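Side-chain contacts in Card1 endonuclease domain-containing protein (Vibrio cholerae, PDB 1XMX), which is of unknown function but probably binds nucleic acid and carries an endonuclease-like domain of the PD-(D/E)XK clan: residues 49-52 against 56-59; 81-86 against 111-116. All coordinates share one frame; numbering follows the deposited sequence.

In the fold
Both contacts belong to the N-terminal Rossmann-like part of the chain, and both reach its mixed sheet. Strand 30-35 leads into helix 40-52, and contact 1 closes the three-residue turn from that helix to strand 56-61, an outermost strand of the sheet. After strand 56-61 a short loop leads into helix 68-85. Contact 2 closes a longer loop, holding strand 88-92 and helix 98-110. The two follow in series and neither encloses nor crosses the other; the centres of contact 1 and contact 2 are about 20 Å apart. Contact 1 ties helix to next strand, contact 2 the C-terminal turn of helix 68-85 to the loop between helix 98-110 and strand 115-118.

Contact 1: residues 49-52 against 56-59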
loop_
_atom_site.group_PDB
_atom_site.type_symbol
_atom_site.label_atom_id
_atom_site.label_comp_id
_atom_site.label_asym_id
_atom_site.label_seq_id
_atom_site.Cartn_x
_atom_site.Cartn_y
_atom_site.Cartn_z
ATOM N N VAL A 49 -11.678 1.575 11.741
ATOM C CA VAL A 49 -11.438 2.571 10.717
ATOM C C VAL A 49 -12.619 3.594 10.652
ATOM O O VAL A 49 -12.419 4.840 10.643
ATOM C CB VAL A 49 -11.288 1.854 9.387
ATOM C CG1 VAL A 49 -11.373 2.837 8.209
ATOM C CG2 VAL A 49 -10.020 0.972 9.392
ATOM N N LEU A 50 -13.851 3.097 10.603
ATOM C CA LEU A 50 -15.003 4.048 10.392
ATOM C C LEU A 50 -15.267 4.817 11.640
ATOM O O LEU A 50 -15.495 6.016 11.556
ATOM C CB LEU A 50 -16.298 3.361 9.928
ATOM C CG LEU A 50 -16.177 2.875 8.462
ATOM C CD1 LEU A 50 -17.181 1.718 8.193
ATOM C CD2 LEU A 50 -16.303 3.981 7.403
ATOM N N ASN A 51 -15.247 4.143 12.794
ATOM C CA ASN A 51 -15.524 4.837 14.069
ATOM C C ASN A 51 -14.586 6.019 14.343
ATOM O O ASN A 51 -15.048 7.033 14.916
ATOM C CB ASN A 51 -15.523 3.902 15.292
ATOM C CG ASN A 51 -16.731 2.952 15.334
ATOM O OD1 ASN A 51 -16.768 2.023 16.179
ATOM N ND2 ASN A 51 -17.713 3.159 14.437
ATOM N N LYS A 52 -13.303 5.876 13.948
ATOM C CA LYS A 52 -12.283 6.961 13.938
ATOM C C LYS A 52 -12.852 8.242 13.336
ATOM O O LYS A 52 -12.538 9.326 13.798
ATOM C CB LYS A 52 -11.061 6.640 13.052
ATOM C CG LYS A 52 -9.857 5.891 13.649
ATOM C CD LYS A 52 -8.678 6.011 12.633
ATOM C CE LYS A 52 -7.748 4.779 12.557
ATOM N NZ LYS A 52 -6.305 5.083 13.007
ATOM N N SER A 56 -20.735 5.734 12.452
ATOM C CA SER A 56 -21.195 4.601 13.251
ATOM C C SER A 56 -21.535 3.308 12.490
ATOM O O SER A 56 -21.827 3.334 11.291
ATOM C CB SER A 56 -22.329 5.029 14.206
ATOM O OG SER A 56 -23.454 5.402 13.482
ATOM N N THR A 57 -21.510 2.184 13.218
ATOM C CA THR A 57 -21.561 0.847 12.609
ATOM C C THR A 57 -22.422 -0.104 13.468
ATOM O O THR A 57 -22.514 0.064 14.675
ATOM C CB THR A 57 -20.117 0.247 12.429
ATOM O OG1 THR A 57 -19.486 0.085 13.704
ATOM C CG2 THR A 57 -19.195 1.174 11.637
ATOM N N ASP A 58 -23.058 -1.094 12.831
ATOM C CA ASP A 58 -23.710 -2.168 13.529
ATOM C C ASP A 58 -23.476 -3.400 12.716
ATOM O O ASP A 58 -23.171 -3.312 11.531
ATOM C CB ASP A 58 -25.224 -1.927 13.593
ATOM C CG ASP A 58 -25.595 -0.740 14.484
ATOM O OD1 ASP A 58 -24.883 -0.535 15.502
ATOM O OD2 ASP A 58 -26.597 -0.008 14.171
ATOM N N PHE A 59 -23.639 -4.547 13.363
ATOM C CA PHE A 59 -23.386 -5.822 12.785
ATOM C C PHE A 59 -24.682 -6.583 12.928
ATOM O O PHE A 59 -25.204 -6.725 14.020
ATOM C CB PHE A 59 -22.252 -6.571 13.543
ATOM C CG PHE A 59 -21.842 -7.878 12.889
ATOM C CD1 PHE A 59 -21.701 -7.971 11.492
ATOM C CD2 PHE A 59 -21.505 -8.991 13.651
ATOM C CE1 PHE A 59 -21.268 -9.170 10.871
ATOM C CE2 PHE A 59 -21.067 -10.167 13.038
ATOM C CZ PHE A 59 -20.959 -10.270 11.645
HETATM O O HOH W 1 -20.301 2.389 16.214
#
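S56 meets the end of the N51 side chain, whose ND2 lies 4.0 Å from S56 CA; its own CB points away from helix 40-52. That same amide nitrogen is hydrogen-bonded to I55 O, just ahead of the strand, which holds the amide over the turn. At T57 the contact is at its largest. A water accepts from T57 N at 3.2 Å and, through a weak bond, from N51 ND2, so it links strand backbone to helix side chain. T57 OG1 sits between the backbone N and the carbonyl carbon (chi1 62°), which sends CG2 beside the backbone N and in toward the helix. N51 ND2 lies beside both branches of T57, 3.6 Å from OG1 and 3.7 Å from CG2, whereas buried L50 meets CG2 alone, with its CB and CD1 each 4.0 Å from that methyl. The hydrogen-bond partner of T57 OG1 is S47 OG, one helical turn before N51. This is the alpha-to-beta turn of a beta-alpha-beta unit made of strand 30-35, helix 40-52 and strand 56-61, and L50 also packs on I31 and F33 of the first strand. At D58 the backbone pairs with I31 and F33, keeping the two parallel strands together. Further along the strand, which runs back beside the helix, the F59 ring meets that of Y43, planes about 15° apart.

Contact 2: residues 81-86 against 111-116; sequences TLKARG and YHWPIF
K83 O accepts the N-H of G86 at 3.0 Å, closing the last turn of helix 68-85 at the point where the K83 side chain meets Y111 and W113. G86 leaves the helix with positive phi (80°) in a Schellman motif, and R85 N makes weak bonds to T81 O and L82 O. Because chi1 of K83 is extended (-179°), CG turns away from the backbone N and the chain passes the CD1-CE1 side of Y111 at a slant: CB approaches CE1 obliquely at 3.7 Å and CG follows at 4.0 Å from the same carbon. A bend at chi2 (67°) brings K83 CD within 4.1 Å of both Y111 CD1 and W113 CZ2. The indole presents its edge to the helix backbone, with K83 N in the ring plane and 3.9 Å from CZ2. Strands 88-92 and 115-118 are parallel neighbours in the Rossmann-like sheet, joined through helix 98-110; H112 ends that helix with another Schellman motif, and Y111 and W113 flank H112 in sequence. Y111 CB lies over one face of the W113 ring, 3.5 Å above its plane and toward the rim. One residue before K83 in the helix, L82 CB meets W113 CH2 obliquely at 4.0 Å, and both side chains also pack on V89 of strand 88-92. The Y111 hydroxyl is hydrogen-bonded to E80 OE1, on the same helix as K83.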
loop_
_atom_site.group_PDB
_atom_site.type_symbol
_atom_site.label_atom_id
_atom_site.label_comp_id
_atom_site.label_asym_id
_atom_site.label_seq_id
_atom_site.Cartn_x
_atom_site.Cartn_y
_atom_site.Cartn_z
ATOM N N THR A 81 -37.834 -3.706 10.048
ATOM C CA THR A 81 -37.475 -2.813 11.133
ATOM C C THR A 81 -36.926 -1.475 10.584
ATOM O O THR A 81 -37.184 -0.417 11.143
ATOM C CB THR A 81 -36.371 -3.454 12.043
ATOM O OG1 THR A 81 -36.761 -4.765 12.473
ATOM C CG2 THR A 81 -36.113 -2.596 13.262
ATOM N N LEU A 82 -36.155 -1.517 9.502
ATOM C CA LEU A 82 -35.587 -0.292 8.976
ATOM C C LEU A 82 -36.700 0.506 8.334
ATOM O O LEU A 82 -36.782 1.697 8.516
ATOM C CB LEU A 82 -34.523 -0.579 7.913
ATOM C CG LEU A 82 -33.262 -1.254 8.439
ATOM C CD1 LEU A 82 -32.292 -1.525 7.274
ATOM C CD2 LEU A 82 -32.647 -0.404 9.615
ATOM N N LYS A 83 -37.543 -0.165 7.560
ATOM C CA LYS A 83 -38.663 0.489 6.942
ATOM C C LYS A 83 -39.567 1.147 7.998
ATOM O O LYS A 83 -40.023 2.281 7.790
ATOM C CB LYS A 83 -39.478 -0.485 6.092
ATOM C CG LYS A 83 -40.650 0.180 5.413
ATOM C CD LYS A 83 -40.133 1.181 4.358
ATOM C CE LYS A 83 -41.305 1.907 3.648
ATOM N NZ LYS A 83 -42.310 0.882 3.160
ATOM N N ALA A 84 -39.799 0.460 9.126
ATOM C CA ALA A 84 -40.750 0.985 10.145
ATOM C C ALA A 84 -40.229 2.274 10.755
ATOM O O ALA A 84 -40.993 3.125 11.154
ATOM C CB ALA A 84 -41.058 -0.068 11.244
ATOM N N ARG A 85 -38.912 2.431 10.784
ATOM C CA ARG A 85 -38.307 3.656 11.303
ATOM C C ARG A 85 -38.195 4.805 10.303
ATOM O O ARG A 85 -37.879 5.903 10.686
ATOM C CB ARG A 85 -36.905 3.359 11.763
ATOM C CG ARG A 85 -36.833 2.464 12.950
ATOM C CD ARG A 85 -35.409 2.585 13.502
ATOM N NE ARG A 85 -34.945 1.339 14.078
ATOM C CZ ARG A 85 -33.829 0.708 13.735
ATOM N NH1 ARG A 85 -33.001 1.207 12.809
ATOM N NH2 ARG A 85 -33.538 -0.437 14.354
ATOM N N GLY A 86 -38.420 4.560 9.025
ATOM C CA GLY A 86 -38.211 5.590 8.014
ATOM C C GLY A 86 -36.727 5.705 7.672
ATOM O O GLY A 86 -36.272 6.750 7.217
ATOM N N TYR A 111 -38.170 -3.166 -1.412
ATOM C CA TYR A 111 -38.403 -1.952 -0.655
ATOM C C TYR A 111 -38.084 -0.682 -1.453
ATOM O O TYR A 111 -38.208 0.423 -0.931
ATOM C CB TYR A 111 -37.550 -1.998 0.620
ATOM C CG TYR A 111 -38.149 -2.898 1.686
ATOM C CD1 TYR A 111 -39.097 -2.398 2.570
ATOM C CD2 TYR A 111 -37.808 -4.256 1.774
ATOM C CE1 TYR A 111 -39.673 -3.196 3.535
ATOM C CE2 TYR A 111 -38.388 -5.067 2.734
ATOM C CZ TYR A 111 -39.327 -4.509 3.618
ATOM O OH TYR A 111 -39.938 -5.263 4.583
ATOM N N HIS A 112 -37.652 -0.814 -2.702
ATOM C CA HIS A 112 -37.322 0.376 -3.497
ATOM C C HIS A 112 -36.158 1.198 -2.936
ATOM O O HIS A 112 -36.077 2.405 -3.167
ATOM C CB HIS A 112 -38.550 1.280 -3.645
ATOM C CG HIS A 112 -39.682 0.604 -4.332
ATOM N ND1 HIS A 112 -39.478 -0.312 -5.342
ATOM C CD2 HIS A 112 -41.021 0.650 -4.124
ATOM C CE1 HIS A 112 -40.647 -0.788 -5.744
ATOM N NE2 HIS A 112 -41.599 -0.219 -5.023
ATOM N N TRP A 113 -35.255 0.549 -2.208
ATOM C CA TRP A 113 -34.127 1.254 -1.680
ATOM C C TRP A 113 -33.059 1.234 -2.748
ATOM O O TRP A 113 -32.962 0.271 -3.473
ATOM C CB TRP A 113 -33.634 0.583 -0.408
ATOM C CG TRP A 113 -34.527 0.875 0.752
ATOM C CD1 TRP A 113 -35.266 2.040 0.978
ATOM C CD2 TRP A 113 -34.821 0.003 1.850
ATOM N NE1 TRP A 113 -35.981 1.916 2.158
ATOM C CE2 TRP A 113 -35.699 0.687 2.716
ATOM C CE3 TRP A 113 -34.398 -1.280 2.205
ATOM C CZ2 TRP A 113 -36.155 0.124 3.891
ATOM C CZ3 TRP A 113 -34.890 -1.842 3.377
ATOM C CH2 TRP A 113 -35.752 -1.140 4.193
ATOM N N PRO A 114 -32.336 2.353 -2.921
ATOM C CA PRO A 114 -31.279 2.437 -3.934
ATOM C C PRO A 114 -30.173 1.450 -3.692
ATOM O O PRO A 114 -29.849 1.095 -2.529
ATOM C CB PRO A 114 -30.760 3.891 -3.849
ATOM C CG PRO A 114 -31.797 4.668 -3.039
ATOM C CD PRO A 114 -32.574 3.627 -2.207
ATOM N N ILE A 115 -29.583 1.002 -4.797
ATOM C CA ILE A 115 -28.547 -0.034 -4.737
ATOM C C ILE A 115 -27.397 0.374 -5.641
ATOM O O ILE A 115 -27.628 0.738 -6.793
ATOM C CB ILE A 115 -29.081 -1.440 -5.221
ATOM C CG1 ILE A 115 -30.259 -1.942 -4.339
ATOM C CG2 ILE A 115 -27.938 -2.458 -5.156
ATOM C CD1 ILE A 115 -31.163 -2.977 -5.024
ATOM N N PHE A 116 -26.171 0.314 -5.139
ATOM C CA PHE A 116 -25.019 0.689 -5.939
ATOM C C PHE A 116 -23.903 -0.303 -5.721
ATOM O O PHE A 116 -23.922 -1.055 -4.727
ATOM C CB PHE A 116 -24.543 2.102 -5.578
ATOM C CG PHE A 116 -23.924 2.206 -4.192
ATOM C CD1 PHE A 116 -22.587 1.838 -3.974
ATOM C CD2 PHE A 116 -24.659 2.658 -3.119
ATOM C CE1 PHE A 116 -21.990 1.939 -2.734
ATOM C CE2 PHE A 116 -24.064 2.772 -1.860
ATOM C CZ PHE A 116 -22.715 2.439 -1.668
#